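Local atomic coordinates of cytolethal distending toxin subunit B (Escherichia coli, PDB entry 2F1N), a protein that nicks DNA as the endonuclease subunit of a tripartite bacterial toxin, very probably damaging the DNA of intoxicated cells, which then arrest at G2/M. Residues D15-T20 and N46-L51; R68-P73 and V120-P125; N154-L159 and F186-A191; A158-V163 and M195-P200; H175-W180 and A226-A231. All blocks are in the same frame, centred on the assembly; numbering follows the deposited sequence.

Interaction 1 (D15-T20 and N46-L51); sequences DFRVAT and NAVDIL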
# COMPACT_ATOMS: atom_id res chain seq x y z
N ASP A 15 -0.45 -6.46 14.99
CA ASP A 15 -1.04 -7.79 14.77
C ASP A 15 -0.80 -8.25 13.32
O ASP A 15 -0.88 -9.45 13.03
CB ASP A 15 -2.56 -7.75 15.03
CG ASP A 15 -2.92 -7.97 16.51
OD1 ASP A 15 -2.08 -7.73 17.41
OD2 ASP A 15 -4.05 -8.36 16.86
N PHE A 16 -0.54 -7.27 12.44
CA PHE A 16 -0.43 -7.50 10.99
C PHE A 16 1.03 -7.56 10.50
O PHE A 16 1.87 -6.79 10.96
CB PHE A 16 -1.09 -6.35 10.23
CG PHE A 16 -2.58 -6.22 10.44
CD1 PHE A 16 -3.09 -5.62 11.59
CD2 PHE A 16 -3.48 -6.67 9.47
CE1 PHE A 16 -4.47 -5.49 11.78
CE2 PHE A 16 -4.86 -6.55 9.64
CZ PHE A 16 -5.36 -5.96 10.80
N ARG A 17 1.31 -8.45 9.54
CA ARG A 17 2.52 -8.35 8.70
C ARG A 17 2.03 -7.73 7.40
O ARG A 17 1.10 -8.25 6.79
CB ARG A 17 3.09 -9.73 8.37
CG ARG A 17 3.78 -10.42 9.52
CD ARG A 17 4.32 -11.79 9.14
NE ARG A 17 4.94 -11.85 7.80
CZ ARG A 17 6.20 -11.52 7.55
NH1 ARG A 17 6.98 -11.11 8.55
NH2 ARG A 17 6.71 -11.60 6.32
N VAL A 18 2.62 -6.60 7.01
CA VAL A 18 2.20 -5.95 5.77
C VAL A 18 3.44 -5.71 4.92
O VAL A 18 4.59 -5.90 5.36
CB VAL A 18 1.45 -4.61 6.04
CG1 VAL A 18 0.26 -4.83 7.03
CG2 VAL A 18 2.38 -3.57 6.62
N ALA A 19 3.23 -5.33 3.66
CA ALA A 19 4.38 -5.03 2.79
C ALA A 19 3.95 -4.14 1.63
O ALA A 19 2.77 -3.90 1.41
CB ALA A 19 4.99 -6.37 2.21
N THR A 20 4.94 -3.59 0.93
CA THR A 20 4.66 -2.78 -0.23
C THR A 20 5.64 -3.18 -1.35
O THR A 20 6.81 -3.50 -1.05
CB THR A 20 4.78 -1.29 0.14
OG1 THR A 20 4.59 -0.50 -1.03
CG2 THR A 20 6.21 -0.93 0.61
N ASN A 46 5.39 -17.51 5.92
CA ASN A 46 5.61 -16.12 6.32
C ASN A 46 4.82 -15.14 5.45
O ASN A 46 5.32 -14.03 5.13
CB ASN A 46 7.10 -15.74 6.32
CG ASN A 46 7.92 -16.56 7.29
OD1 ASN A 46 8.66 -17.46 6.88
ND2 ASN A 46 7.76 -16.29 8.58
N ALA A 47 3.59 -15.51 5.14
CA ALA A 47 2.70 -14.71 4.28
C ALA A 47 2.43 -13.37 4.89
O ALA A 47 2.19 -13.27 6.09
CB ALA A 47 1.38 -15.41 4.06
N VAL A 48 2.44 -12.32 4.07
CA VAL A 48 1.92 -11.05 4.59
C VAL A 48 0.39 -11.01 4.51
O VAL A 48 -0.18 -11.65 3.63
CB VAL A 48 2.57 -9.83 3.92
CG1 VAL A 48 4.12 -10.01 3.87
CG2 VAL A 48 2.01 -9.60 2.55
N ASP A 49 -0.23 -10.29 5.45
CA ASP A 49 -1.69 -10.11 5.51
C ASP A 49 -2.18 -9.07 4.50
O ASP A 49 -3.25 -9.24 3.91
CB ASP A 49 -2.06 -9.65 6.92
CG ASP A 49 -1.59 -10.64 7.96
OD1 ASP A 49 -1.92 -11.85 7.81
OD2 ASP A 49 -0.86 -10.32 8.95
N ILE A 50 -1.40 -8.00 4.32
CA ILE A 50 -1.79 -6.93 3.40
C ILE A 50 -0.57 -6.60 2.57
O ILE A 50 0.52 -6.41 3.10
CB ILE A 50 -2.30 -5.70 4.17
CG1 ILE A 50 -3.66 -6.06 4.81
CG2 ILE A 50 -2.55 -4.53 3.19
CD1 ILE A 50 -4.05 -5.25 5.93
N LEU A 51 -0.74 -6.60 1.25
CA LEU A 51 0.29 -6.12 0.35
C LEU A 51 -0.23 -4.90 -0.46
O LEU A 51 -1.25 -4.98 -1.16
CB LEU A 51 0.72 -7.24 -0.64
CG LEU A 51 1.72 -6.85 -1.73
CD1 LEU A 51 3.09 -6.44 -1.12
CD2 LEU A 51 1.83 -7.97 -2.77

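Interaction 2 (R68-P73 and V120-P125); sequences RVIPSP and VFVLSP. Unlike the reference sequence in segment 68-73: R68 (reference Thr), V69 (reference Leu).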
# COMPACT_ATOMS: atom_id res chain seq x y z
N ARG A 68 -18.92 -5.91 -5.85
CA ARG A 68 -19.10 -5.00 -4.70
C ARG A 68 -19.24 -3.54 -5.18
O ARG A 68 -18.47 -3.06 -6.07
CB ARG A 68 -17.90 -5.11 -3.73
CG ARG A 68 -17.96 -4.15 -2.55
CD ARG A 68 -16.87 -4.45 -1.56
NE ARG A 68 -16.90 -3.61 -0.35
CZ ARG A 68 -16.23 -3.90 0.76
NH1 ARG A 68 -15.48 -5.05 0.85
NH2 ARG A 68 -16.35 -3.06 1.78
N VAL A 69 -20.23 -2.84 -4.63
CA VAL A 69 -20.42 -1.41 -4.98
C VAL A 69 -19.55 -0.53 -4.08
O VAL A 69 -19.71 -0.53 -2.86
CB VAL A 69 -21.93 -0.99 -5.05
CG1 VAL A 69 -22.75 -2.01 -5.87
CG2 VAL A 69 -22.50 -0.89 -3.72
N ILE A 70 -18.59 0.15 -4.68
CA ILE A 70 -17.60 0.91 -3.92
C ILE A 70 -17.76 2.39 -4.23
O ILE A 70 -17.57 2.82 -5.40
CB ILE A 70 -16.14 0.47 -4.27
CG1 ILE A 70 -15.93 -1.01 -3.91
CG2 ILE A 70 -15.14 1.32 -3.53
CD1 ILE A 70 -14.56 -1.64 -4.52
N PRO A 71 -18.07 3.20 -3.22
CA PRO A 71 -18.22 4.65 -3.48
C PRO A 71 -16.88 5.21 -3.91
O PRO A 71 -15.83 4.85 -3.34
CB PRO A 71 -18.71 5.23 -2.14
CG PRO A 71 -19.16 4.07 -1.32
CD PRO A 71 -18.34 2.86 -1.80
N SER A 72 -16.88 6.06 -4.93
CA SER A 72 -15.64 6.59 -5.47
C SER A 72 -15.90 7.91 -6.19
O SER A 72 -16.91 7.99 -6.90
CB SER A 72 -15.04 5.60 -6.46
OG SER A 72 -13.89 6.17 -7.05
N PRO A 73 -15.00 8.89 -6.04
CA PRO A 73 -15.17 10.20 -6.73
C PRO A 73 -14.66 10.10 -8.16
O PRO A 73 -13.71 10.79 -8.55
CB PRO A 73 -14.32 11.15 -5.89
CG PRO A 73 -13.13 10.27 -5.41
CD PRO A 73 -13.76 8.85 -5.23
N VAL A 120 -13.87 0.43 1.89
CA VAL A 120 -12.86 0.83 0.90
C VAL A 120 -12.82 2.34 0.78
O VAL A 120 -13.89 2.97 0.62
CB VAL A 120 -13.17 0.21 -0.46
CG1 VAL A 120 -11.96 0.53 -1.46
CG2 VAL A 120 -13.38 -1.28 -0.29
N PHE A 121 -11.62 2.90 0.80
CA PHE A 121 -11.38 4.37 0.67
C PHE A 121 -10.71 4.70 -0.68
O PHE A 121 -9.75 4.04 -1.06
CB PHE A 121 -10.50 4.92 1.78
CG PHE A 121 -11.01 4.63 3.15
CD1 PHE A 121 -12.29 4.97 3.52
CD2 PHE A 121 -10.22 3.94 4.06
CE1 PHE A 121 -12.78 4.68 4.83
CE2 PHE A 121 -10.71 3.63 5.34
CZ PHE A 121 -11.97 4.02 5.71
N VAL A 122 -11.22 5.71 -1.37
CA VAL A 122 -10.62 6.18 -2.60
C VAL A 122 -10.51 7.69 -2.47
O VAL A 122 -11.54 8.39 -2.44
CB VAL A 122 -11.52 5.91 -3.80
CG1 VAL A 122 -10.66 6.15 -5.04
CG2 VAL A 122 -12.06 4.46 -3.77
N LEU A 123 -9.28 8.18 -2.37
CA LEU A 123 -9.03 9.61 -2.23
C LEU A 123 -8.37 10.15 -3.53
O LEU A 123 -7.57 9.47 -4.18
CB LEU A 123 -8.17 9.90 -0.99
CG LEU A 123 -8.56 9.12 0.31
CD1 LEU A 123 -7.71 9.53 1.47
CD2 LEU A 123 -10.04 9.26 0.69
N SER A 124 -8.75 11.37 -3.89
CA SER A 124 -8.33 11.98 -5.14
C SER A 124 -6.85 12.33 -5.14
O SER A 124 -6.24 12.56 -4.10
CB SER A 124 -9.20 13.23 -5.40
OG SER A 124 -10.54 12.78 -5.54
N PRO A 125 -6.25 12.35 -6.34
CA PRO A 125 -4.87 12.80 -6.46
C PRO A 125 -4.74 14.19 -5.90
O PRO A 125 -5.69 14.98 -5.99
CB PRO A 125 -4.66 12.88 -7.99
CG PRO A 125 -5.64 11.87 -8.54
CD PRO A 125 -6.84 11.92 -7.62
O HOH W 1 -14.64 5.06 -0.93
O HOH W 2 -10.93 12.16 -8.35

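Interaction 3 (N154-L159 and F186-A191); sequences NDAPAL and FNREPA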
# COMPACT_ATOMS: atom_id res chain seq x y z
N ASN A 154 8.04 16.58 -4.98
CA ASN A 154 6.82 15.89 -5.40
C ASN A 154 5.68 15.93 -4.39
O ASN A 154 5.69 16.72 -3.42
CB ASN A 154 7.20 14.45 -5.78
CG ASN A 154 7.44 13.54 -4.55
OD1 ASN A 154 7.38 13.99 -3.37
ND2 ASN A 154 7.73 12.27 -4.81
N ASP A 155 4.68 15.10 -4.66
CA ASP A 155 3.44 15.10 -3.88
C ASP A 155 3.40 14.21 -2.64
O ASP A 155 2.35 14.10 -1.96
CB ASP A 155 2.27 14.80 -4.82
CG ASP A 155 2.41 13.46 -5.56
OD1 ASP A 155 3.56 12.97 -5.82
OD2 ASP A 155 1.38 12.85 -5.96
N ALA A 156 4.54 13.61 -2.29
CA ALA A 156 4.53 12.71 -1.12
C ALA A 156 4.00 13.36 0.16
O ALA A 156 3.13 12.76 0.83
CB ALA A 156 5.90 12.03 -0.89
N PRO A 157 4.49 14.54 0.57
CA PRO A 157 3.96 15.14 1.82
C PRO A 157 2.43 15.38 1.76
O PRO A 157 1.72 15.12 2.73
CB PRO A 157 4.70 16.46 1.94
CG PRO A 157 6.03 16.25 1.20
CD PRO A 157 5.58 15.38 0.01
N ALA A 158 1.96 15.87 0.63
CA ALA A 158 0.52 16.13 0.43
C ALA A 158 -0.32 14.85 0.45
O ALA A 158 -1.48 14.89 0.93
CB ALA A 158 0.32 16.86 -0.92
N LEU A 159 0.21 13.74 -0.09
CA LEU A 159 -0.48 12.45 0.06
C LEU A 159 -0.66 12.05 1.53
O LEU A 159 -1.74 11.59 1.92
CB LEU A 159 0.27 11.33 -0.67
CG LEU A 159 0.19 11.50 -2.20
CD1 LEU A 159 1.25 10.56 -2.91
CD2 LEU A 159 -1.23 11.21 -2.71
N PHE A 186 7.19 6.43 -2.26
CA PHE A 186 7.06 7.86 -2.02
C PHE A 186 7.97 8.70 -2.89
O PHE A 186 7.85 9.93 -2.94
CB PHE A 186 7.30 8.15 -0.54
CG PHE A 186 6.23 7.61 0.35
CD1 PHE A 186 5.03 8.31 0.50
CD2 PHE A 186 6.40 6.41 1.03
CE1 PHE A 186 4.00 7.78 1.33
CE2 PHE A 186 5.39 5.88 1.88
CZ PHE A 186 4.20 6.58 2.03
N ASN A 187 8.91 8.03 -3.57
CA ASN A 187 9.79 8.71 -4.55
C ASN A 187 10.59 9.88 -3.98
O ASN A 187 11.00 10.77 -4.71
CB ASN A 187 9.01 9.14 -5.82
CG ASN A 187 9.21 8.17 -6.97
OD1 ASN A 187 10.34 7.72 -7.23
ND2 ASN A 187 8.13 7.81 -7.63
N ARG A 188 10.84 9.81 -2.67
CA ARG A 188 11.79 10.65 -1.92
C ARG A 188 12.20 9.85 -0.69
O ARG A 188 11.48 8.93 -0.28
CB ARG A 188 11.18 12.01 -1.57
CG ARG A 188 9.97 11.95 -0.64
CD ARG A 188 9.66 13.37 -0.10
NE ARG A 188 9.08 14.25 -1.10
CZ ARG A 188 8.95 15.59 -0.94
NH1 ARG A 188 9.44 16.18 0.16
NH2 ARG A 188 8.34 16.34 -1.85
N GLU A 189 13.37 10.19 -0.10
CA GLU A 189 13.90 9.44 1.00
C GLU A 189 13.08 9.78 2.27
O GLU A 189 12.45 10.79 2.31
CB GLU A 189 15.41 9.79 1.17
CG GLU A 189 16.30 8.56 1.23
CD GLU A 189 16.77 8.11 -0.12
OE1 GLU A 189 16.30 8.65 -1.14
OE2 GLU A 189 17.66 7.24 -0.16
N PRO A 190 13.06 8.88 3.25
CA PRO A 190 12.26 9.07 4.47
C PRO A 190 12.45 10.42 5.20
O PRO A 190 11.49 11.10 5.54
CB PRO A 190 12.73 7.91 5.34
CG PRO A 190 13.06 6.86 4.38
CD PRO A 190 13.74 7.57 3.26
N ALA A 191 13.69 10.81 5.48
CA ALA A 191 13.91 12.11 6.12
C ALA A 191 13.44 13.29 5.26
O ALA A 191 13.01 14.33 5.81
CB ALA A 191 15.40 12.29 6.52

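Interaction 4 (A158-V163 and M195-P200); sequences ALVEEV and MNLTVP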
# COMPACT_ATOMS: atom_id res chain seq x y z
N ALA A 158 1.96 15.87 0.63
CA ALA A 158 0.52 16.13 0.43
C ALA A 158 -0.32 14.85 0.45
O ALA A 158 -1.48 14.89 0.93
CB ALA A 158 0.32 16.86 -0.92
N LEU A 159 0.21 13.74 -0.09
CA LEU A 159 -0.48 12.45 0.06
C LEU A 159 -0.66 12.05 1.53
O LEU A 159 -1.74 11.59 1.92
CB LEU A 159 0.27 11.33 -0.67
CG LEU A 159 0.19 11.50 -2.20
CD1 LEU A 159 1.25 10.56 -2.91
CD2 LEU A 159 -1.23 11.21 -2.71
N VAL A 160 0.40 12.19 2.31
CA VAL A 160 0.33 11.81 3.73
C VAL A 160 -0.67 12.74 4.40
O VAL A 160 -1.49 12.28 5.22
CB VAL A 160 1.69 11.91 4.43
CG1 VAL A 160 1.55 11.60 5.95
CG2 VAL A 160 2.70 10.93 3.82
N GLU A 161 -0.58 14.03 4.09
CA GLU A 161 -1.48 15.02 4.68
C GLU A 161 -2.96 14.76 4.32
O GLU A 161 -3.87 14.93 5.17
CB GLU A 161 -1.03 16.44 4.36
CG GLU A 161 0.33 16.74 4.99
CD GLU A 161 1.09 17.90 4.38
OE1 GLU A 161 0.66 18.46 3.35
OE2 GLU A 161 2.18 18.22 4.93
N GLU A 162 -3.20 14.32 3.09
CA GLU A 162 -4.55 13.95 2.68
C GLU A 162 -5.14 12.82 3.54
O GLU A 162 -6.30 12.89 3.92
CB GLU A 162 -4.66 13.60 1.20
CG GLU A 162 -6.13 13.38 0.77
CD GLU A 162 -6.36 13.38 -0.74
OE1 GLU A 162 -5.84 12.50 -1.42
OE2 GLU A 162 -7.08 14.26 -1.25
N VAL A 163 -4.34 11.81 3.86
CA VAL A 163 -4.83 10.69 4.68
C VAL A 163 -5.08 11.19 6.10
O VAL A 163 -6.12 10.90 6.67
CB VAL A 163 -3.80 9.53 4.74
CG1 VAL A 163 -4.25 8.46 5.75
CG2 VAL A 163 -3.62 8.91 3.31
N MET A 195 10.63 15.97 6.97
CA MET A 195 10.93 17.41 7.14
C MET A 195 9.98 18.35 6.38
O MET A 195 9.96 19.57 6.63
CB MET A 195 12.40 17.75 6.85
CG MET A 195 12.70 18.09 5.39
SD MET A 195 14.47 18.03 4.97
CE MET A 195 14.95 19.68 4.96
N ASN A 196 9.22 17.78 5.45
CA ASN A 196 8.26 18.48 4.63
C ASN A 196 6.79 18.24 5.02
O ASN A 196 5.88 18.68 4.34
CB ASN A 196 8.58 18.24 3.15
CG ASN A 196 9.82 19.01 2.74
OD1 ASN A 196 9.77 20.23 2.73
ND2 ASN A 196 10.94 18.32 2.43
N LEU A 197 6.59 17.56 6.14
CA LEU A 197 5.25 17.44 6.71
C LEU A 197 4.95 18.59 7.66
O LEU A 197 5.86 19.15 8.27
CB LEU A 197 5.11 16.11 7.47
CG LEU A 197 5.25 14.88 6.60
CD1 LEU A 197 5.40 13.69 7.47
CD2 LEU A 197 4.02 14.74 5.68
N THR A 198 3.67 18.97 7.77
CA THR A 198 3.28 19.96 8.78
C THR A 198 3.54 19.45 10.20
O THR A 198 3.61 18.26 10.46
CB THR A 198 1.80 20.38 8.67
OG1 THR A 198 0.98 19.21 8.75
CG2 THR A 198 1.47 20.96 7.32
N VAL A 199 3.66 20.39 11.15
CA VAL A 199 3.88 20.01 12.54
C VAL A 199 2.82 19.02 13.09
O VAL A 199 3.17 18.03 13.68
CB VAL A 199 3.89 21.24 13.45
CG1 VAL A 199 4.02 20.79 14.92
CG2 VAL A 199 4.98 22.21 13.01
N PRO A 200 1.54 19.29 12.92
CA PRO A 200 0.54 18.34 13.47
C PRO A 200 0.64 16.96 12.82
O PRO A 200 0.48 15.98 13.51
CB PRO A 200 -0.77 19.00 13.12
CG PRO A 200 -0.40 20.44 13.09
CD PRO A 200 0.88 20.44 12.27
O HOH W 3 3.16 20.55 4.15

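Interaction 5 (H175-W180 and A226-A231); sequences HQALNW and AGNSVA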
# COMPACT_ATOMS: atom_id res chain seq x y z
N HIS A 175 -14.19 6.58 13.45
CA HIS A 175 -13.37 6.76 12.24
C HIS A 175 -12.24 7.79 12.41
O HIS A 175 -11.16 7.66 11.82
CB HIS A 175 -14.24 7.18 11.04
CG HIS A 175 -14.89 6.03 10.36
ND1 HIS A 175 -15.92 5.32 10.95
CD2 HIS A 175 -14.71 5.49 9.13
CE1 HIS A 175 -16.31 4.35 10.12
NE2 HIS A 175 -15.58 4.43 9.02
N GLN A 176 -12.48 8.82 13.21
CA GLN A 176 -11.42 9.82 13.41
C GLN A 176 -10.19 9.17 14.05
O GLN A 176 -9.08 9.60 13.79
CB GLN A 176 -11.89 11.01 14.31
CG GLN A 176 -12.97 11.92 13.69
CD GLN A 176 -13.67 12.77 14.77
OE1 GLN A 176 -13.01 13.23 15.70
NE2 GLN A 176 -14.99 12.99 14.62
N ALA A 177 -10.40 8.14 14.87
CA ALA A 177 -9.32 7.52 15.63
C ALA A 177 -8.82 6.21 15.09
O ALA A 177 -8.16 5.46 15.80
CB ALA A 177 -9.77 7.35 17.18
N LEU A 178 -9.11 5.90 13.83
CA LEU A 178 -8.57 4.69 13.22
C LEU A 178 -7.04 4.78 13.14
O LEU A 178 -6.44 5.87 12.97
CB LEU A 178 -9.17 4.52 11.80
CG LEU A 178 -10.68 4.22 11.69
CD1 LEU A 178 -11.15 4.30 10.19
CD2 LEU A 178 -11.07 2.83 12.32
N ASN A 179 -6.37 3.65 13.31
CA ASN A 179 -4.94 3.62 13.07
C ASN A 179 -4.72 3.39 11.59
O ASN A 179 -5.22 2.42 11.07
CB ASN A 179 -4.29 2.49 13.86
CG ASN A 179 -4.39 2.74 15.37
OD1 ASN A 179 -3.96 3.77 15.84
ND2 ASN A 179 -4.97 1.79 16.11
N TRP A 180 -3.99 4.28 10.95
CA TRP A 180 -3.77 4.16 9.49
C TRP A 180 -2.32 3.92 9.13
O TRP A 180 -1.38 4.33 9.87
CB TRP A 180 -4.34 5.36 8.74
CG TRP A 180 -4.04 6.74 9.29
CD1 TRP A 180 -4.87 7.48 10.07
CD2 TRP A 180 -2.88 7.55 9.05
NE1 TRP A 180 -4.31 8.71 10.33
CE2 TRP A 180 -3.10 8.79 9.71
CE3 TRP A 180 -1.67 7.38 8.30
CZ2 TRP A 180 -2.16 9.85 9.69
CZ3 TRP A 180 -0.74 8.45 8.28
CH2 TRP A 180 -1.00 9.67 8.95
N ALA A 226 2.93 5.32 9.46
CA ALA A 226 1.85 4.91 10.36
C ALA A 226 1.37 6.14 11.12
O ALA A 226 2.18 7.01 11.47
CB ALA A 226 2.35 3.83 11.38
N GLY A 227 0.06 6.24 11.33
CA GLY A 227 -0.43 7.41 12.01
C GLY A 227 -1.80 7.24 12.63
O GLY A 227 -2.43 6.20 12.49
N ASN A 228 -2.24 8.27 13.35
CA ASN A 228 -3.56 8.32 13.93
C ASN A 228 -3.94 9.78 14.08
O ASN A 228 -3.18 10.59 14.66
CB ASN A 228 -3.59 7.64 15.32
CG ASN A 228 -4.99 7.51 15.83
OD1 ASN A 228 -5.71 8.50 16.05
ND2 ASN A 228 -5.41 6.25 16.03
N SER A 229 -5.09 10.15 13.52
CA SER A 229 -5.41 11.57 13.38
C SER A 229 -5.92 12.23 14.66
O SER A 229 -6.04 13.47 14.71
CB SER A 229 -6.40 11.81 12.26
OG SER A 229 -5.80 11.31 11.05
N VAL A 230 -6.25 11.42 15.66
CA VAL A 230 -6.72 12.01 16.94
C VAL A 230 -5.84 11.65 18.11
O VAL A 230 -5.65 12.49 19.02
CB VAL A 230 -8.22 11.82 17.20
CG1 VAL A 230 -9.00 12.62 16.17
CG2 VAL A 230 -8.59 10.45 17.11
N ALA A 231 -5.30 10.44 18.12
CA ALA A 231 -4.43 10.06 19.23
C ALA A 231 -3.36 9.09 18.80
O ALA A 231 -3.55 7.89 18.84
CB ALA A 231 -5.23 9.50 20.40
O HOH W 4 -6.93 8.45 12.37
O HOH W 5 -0.96 4.35 14.25
O HOH W 6 -1.79 5.28 17.54

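Interaction 1 (D15-T20 and N46-L51)
D49 and R17 both carry CG anti to the carbonyl carbon, beside the backbone N (chi1 -58° and -73°), and each side chain reaches the other segment from there. The carboxylate of D49 takes up the backbone of R17: R17 N donates to D49 OD2 over 2.9 Å, a nearly straight bond that meets the oxygen on its anti side, somewhat out of the carboxylate plane. In return D49 N donates to R17 O (2.8 Å), closing a ring between the two residues, while the other carboxylate oxygen, OD1, is held by N114. The R17 chain is bent at chi3, and its guanidinium has A47 O in plane at its edge, N46 CB over one face and a weak bond from NH2 to N46 O (3.0 Å). These bonds lead into the parallel pairing of strands 18-25 and 50-56, the two strands of a beta-alpha-beta unit whose crossover is helix 31-42. Within it A19 N donates to I50 O at 3.0 Å. V18 and I50 lie side by side on one face of the sheet, V18 CG1 3.9 Å from I50 CB, and both touch F143 of the other sheet. On the opposite face A19 CB meets L51 CD1 at 3.8 Å, where L51 also touches V38 and I42 of helix 31-42. F16 CD2 rests 3.9 Å from I50 CD1, its ring also meeting that of F143.

Interaction 2 (R68-P73 and V120-P125)
R68, which differs from the reference sequence, lays its guanidinium over V120, whose CG2 stands 4.0 Å above the plane, over the centre of the group. The arginine chain is extended from CG to NE, and its far end is fixed by E79, in a salt bridge through NH1, and by the carbonyl of A117. I70 follows on the same side: its CG2, anti to the backbone N, meets V120 CB at 3.8 Å. V122, the next residue of the strand to point this way, touches S72 OG, a hydroxyl hydrogen-bonded to I75 O, with CG1 and P71 O with CG2, and its CB lies 4.0 Å from P73 CD. P73 CG in turn sits 3.6 Å from S124 OG. Waters make the polar links between the segments. One donates to both P71 O and V120 O, 2.7 Å from each, and a second connects P73 O with S124 OG. The loop runs roughly with the strand, 21° from its direction, without entering the sheet. Strand 119-123 is the outermost of the six-stranded sheet and pairs with strand 133-138; while V120 and V122 face the 68-73 loop, F121 and L123 point away from it, F121 packing edge-to-face on F166 and L123 touching E162 and F166 of helix 156-168.

Interaction 3 (N154-L159 and F186-A191)
The guanidinium of R188 has P157 on one face, with CD 3.4 Å above its plane and over its centre, and N154 at its edge. From that edge NE and NH2 reach side-on to a single oxygen, N154 OD1, at 2.8 Å from NE and 3.0 Å from NH2. The oxygen lies almost in the guanidinium plane, whereas both nitrogens come in out of the amide plane of the asparagine, the two planes being 26° apart. At the edge of the F186 ring stands A156 CB, 4.1 Å from CD1; Y223 stacks on this ring. N154 CG lies between the backbone N and the carbonyl carbon (chi1 76°), and OD1 also accepts from A156 N at 3.1 Å. That bond closes an Asx turn leading into helix 156-168, its donor well above the amide plane. Three N-H groups therefore grip one buried oxygen. The amide nitrogen works the other way: N154 ND2 donates to F186 O over 3.0 Å, and also to I149 O, so the amide is held at both ends and its rotation is fixed. In the DNase I-like fold this contact ties the start of helix 156-168 to the loop that follows strand 179-183 and leads to helix 190-194. R188 opens the curated nuclear localization signal, yet here its side chain is buried. Its remaining nitrogen, NH1, forms a salt bridge with D192. A156 CB lies near both F186 and R188, 3.5 Å from F186 O and 3.9 Å from R188 NE.

Interaction 4 (A158-V163 and M195-P200)
The polar part of the contact centres on one carboxylate oxygen, E161 OE2, reaching from helix 156-168 to the backbone of T198. T198 N donates to E161 OE2 over a long 3.3 Å, at an angle of 148°, meeting the oxygen on its anti side and 25° out of the carboxylate plane. The glutamate chain is extended beyond CG (chi2 160°), which carries CD outward from the helix toward this loop. T198 CG2 also approaches E161 OE2, to 3.7 Å. A water reinforces the link: it donates to E161 OE2 at 2.6 Å and to N196 O at 3.3 Å, giving the oxygen two donors. T198 stands at the N-cap position of helix 199-203, so the carboxylate lies close to the amino end of a helix, a setting that would probably favour its negative charge. Helix 156-168 thereby meets the short connection between helices 190-194 and 199-203, a connection that lies within the curated nuclear localization signal. The apolar part is the meeting of L197 and V160, whose side chains cross at about a right angle, with L197 CD2 3.9 Å from V160 CB and 4.0 Å from V160 CG1. V201 of helix 199-203 touches both V160 and E161, and I182 of strand 179-183 packs against V160 from the sheet.

Interaction 5 (H175-W180 and A226-A231)
Strands 179-183 and 222-228 run antiparallel here, W180 and G227 forming a hydrogen-bonded pair in which W180 N reaches G227 O at 2.9 Å and G227 N reaches W180 O at 2.8 Å. They are neighbours in the six-stranded sheet of the DNase I-like fold. The W180 side chain folds back over its own partner: CG lies between the backbone N and the carbonyl carbon (chi1 46°), and the indole spreads over the backbone of G227. G227 CA stands 3.6 Å from the centroid of the six-membered ring, only 3° off its normal, a CH-pi contact. Because G227 has no side chain, the ring can lie this close. At the indole's edge NE1 donates to S229 OG, a hydroxyl also bonded to Y164 O. Helix 156-168 touches the indole through V163, Y164 and F167. Next along the chain, N228 is held by both ends of its amide. ND2 donates to N179 OD1 and to A177 O, approaching each from above its carbonyl plane, while OD1 accepts from V230 N and A231 N, an Asx motif that shapes the turn at 228-231. The ND2 to N179 OD1 bond is the straighter of the first two, at 164°, and N179 ND2 is taken by D12. One water ties Q176 O, L178 O and S229 N together. V230 lies across the end of helix 173-176, its CG1 3.8 Å from Q176 CB and its CG2 tightly packed at 3.3 Å from A177 CB.

Overall arrangement
Interaction 1 belongs to the eight-stranded sheet and closes before the others open; interactions 2 and 5 reach the six-stranded sheet, at its outermost strand 119-123 and at the pairing of strands 179-183 and 222-228, with centres about 19 Å apart. Helix 156-168 connects much of the rest. Interactions 3 and 4 both use it, share A158 and L159, and lie about 9 Å apart between centres, so the nuclear localization signal is held to one helix at two neighbouring places. V163 of that helix touches W180 of interaction 5, and E162 reaches L123 and S124 of interaction 2. Segments of interactions 3 and 5 alternate along the chain, as do those of 4 and 5, so the segments between 154 and 231 are interleaved.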